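Side-chain contact in ribosome hibernation protein YHBH (Vibrio cholerae serotype O1, PDB 4HEI), which probably binds the small ribosomal subunit and inhibits translation in stationary phase, associating with the 100S dimers of hibernating ribosomes: residues Ser76-Asp79 with Lys80-Gln84. Numbering follows the deposited sequence.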
loop_
_atom_site.group_PDB
_atom_site.type_symbol
_atom_site.label_atom_id
_atom_site.label_comp_id
_atom_site.label_asym_id
_atom_site.label_seq_id
_atom_site.Cartn_x
_atom_site.Cartn_y
_atom_site.Cartn_z
ATOM N N SER A 76 4.419 7.556 -0.697
ATOM C CA SER A 76 4.916 7.622 0.673
ATOM C C SER A 76 4.551 6.345 1.419
ATOM O O SER A 76 5.351 5.827 2.206
ATOM C CB SER A 76 4.328 8.832 1.402
ATOM O OG SER A 76 4.784 10.034 0.805
ATOM N N LEU A 77 3.343 5.839 1.167
ATOM C CA LEU A 77 2.890 4.614 1.817
ATOM C C LEU A 77 3.822 3.460 1.474
ATOM O O LEU A 77 4.262 2.731 2.353
ATOM C CB LEU A 77 1.465 4.258 1.372
ATOM C CG LEU A 77 0.954 2.870 1.782
ATOM C CD1 LEU A 77 0.971 2.732 3.302
ATOM C CD2 LEU A 77 -0.465 2.668 1.244
ATOM N N VAL A 78 4.110 3.291 0.187
ATOM C CA VAL A 78 4.983 2.210 -0.241
ATOM C C VAL A 78 6.363 2.315 0.405
ATOM O O VAL A 78 6.933 1.307 0.820
ATOM C CB VAL A 78 5.109 2.178 -1.775
ATOM C CG1 VAL A 78 6.146 1.146 -2.202
ATOM C CG2 VAL A 78 3.755 1.839 -2.373
ATOM N N ASP A 79 6.897 3.526 0.502
ATOM C CA ASP A 79 8.197 3.694 1.136
ATOM C C ASP A 79 8.153 3.202 2.581
ATOM O O ASP A 79 9.115 2.607 3.060
ATOM C CB ASP A 79 8.653 5.156 1.089
ATOM C CG ASP A 79 9.180 5.557 -0.280
ATOM O OD1 ASP A 79 9.860 4.727 -0.913
ATOM O OD2 ASP A 79 8.931 6.699 -0.722
ATOM N N LYS A 80 7.037 3.436 3.268
ATOM C CA LYS A 80 6.901 2.981 4.652
ATOM C C LYS A 80 6.804 1.454 4.704
ATOM O O LYS A 80 7.400 0.814 5.570
ATOM C CB LYS A 80 5.656 3.584 5.309
ATOM C CG LYS A 80 5.691 5.090 5.492
ATOM C CD LYS A 80 4.513 5.555 6.343
ATOM C CE LYS A 80 4.486 7.067 6.483
ATOM N NZ LYS A 80 3.388 7.508 7.391
ATOM N N LEU A 81 6.047 0.876 3.775
ATOM C CA LEU A 81 5.881 -0.574 3.724
ATOM C C LEU A 81 7.210 -1.262 3.421
ATOM O O LEU A 81 7.545 -2.271 4.030
ATOM C CB LEU A 81 4.850 -0.954 2.652
ATOM C CG LEU A 81 3.413 -0.470 2.869
ATOM C CD1 LEU A 81 2.573 -0.839 1.654
ATOM C CD2 LEU A 81 2.839 -1.107 4.129
ATOM N N VAL A 82 7.966 -0.704 2.479
ATOM C CA VAL A 82 9.262 -1.273 2.112
ATOM C C VAL A 82 10.205 -1.297 3.315
ATOM O O VAL A 82 10.900 -2.289 3.536
ATOM C CB VAL A 82 9.924 -0.477 0.956
ATOM C CG1 VAL A 82 11.336 -0.997 0.696
ATOM C CG2 VAL A 82 9.090 -0.607 -0.303
ATOM N N ARG A 83 10.230 -0.216 4.096
ATOM C CA ARG A 83 11.089 -0.158 5.283
ATOM C C ARG A 83 10.718 -1.289 6.227
ATOM O O ARG A 83 11.581 -2.016 6.720
ATOM C CB ARG A 83 10.923 1.168 6.036
ATOM C CG ARG A 83 11.338 2.405 5.269
ATOM C CD ARG A 83 11.668 3.551 6.226
ATOM N NE ARG A 83 11.964 4.785 5.506
ATOM C CZ ARG A 83 11.042 5.611 5.019
ATOM N NH1 ARG A 83 9.752 5.343 5.180
ATOM N NH2 ARG A 83 11.410 6.699 4.356
ATOM N N GLN A 84 9.423 -1.436 6.486
ATOM C CA GLN A 84 8.958 -2.485 7.381
ATOM C C GLN A 84 9.198 -3.882 6.815
ATOM O O GLN A 84 9.500 -4.813 7.559
ATOM C CB GLN A 84 7.474 -2.294 7.690
ATOM C CG GLN A 84 7.172 -1.026 8.464
ATOM C CD GLN A 84 5.704 -0.903 8.821
ATOM O OE1 GLN A 84 5.139 -1.768 9.493
ATOM N NE2 GLN A 84 5.079 0.175 8.368
#
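L77 and L81, one turn apart in helix 70-91, pack obliquely against each other. L81, its CG anti to the carbonyl carbon (chi1 -64°), reaches back along the helix so that CD1 lies 4.0 Å from L77 CG, while L77 turns only CD1 towards it. Both leucines also rest on the sheet, against A52 of strand 47-56, with L77 reaching A65 and L81 reaching I61 of strand 59-67. V78 and V82 form a second apolar pair, V78 CG1 to V82 CG2 at 3.9 Å. Helix 14-27 covers them through K23 and L27 respectively, and L81 through F24. Beneath runs the i to i+4 backbone ladder. L81 N bonds L77 O at 2.9 Å and V82 N bonds V78 O at 2.8 Å, the latter with an N-H...O angle of 165°, while K80 N to S76 O and R83 N to D79 O, the longest at 3.2 Å, approach from tilted directions. On the outer side, the extended R83 leans back along the helix; its CG packs 3.1 Å from D79 O, which NH1 approaches obliquely to 3.5 Å. D79 OD2 and R83 NH2 stand 5.7 Å apart, so any attraction is probably modest. K80 NZ hydrogen-bonds H64 O and, one turn on, Q84 NE2 bonds H62 O; the same two histidines bind cobalt. In this last helix of the beta-alpha-beta-beta-beta-alpha fold, packed on the four-stranded sheet beside helix 14-27, the chemistry thus separates an apolar strip, two polar ends holding the helix to edge strand 59-67, and a charged outer surface.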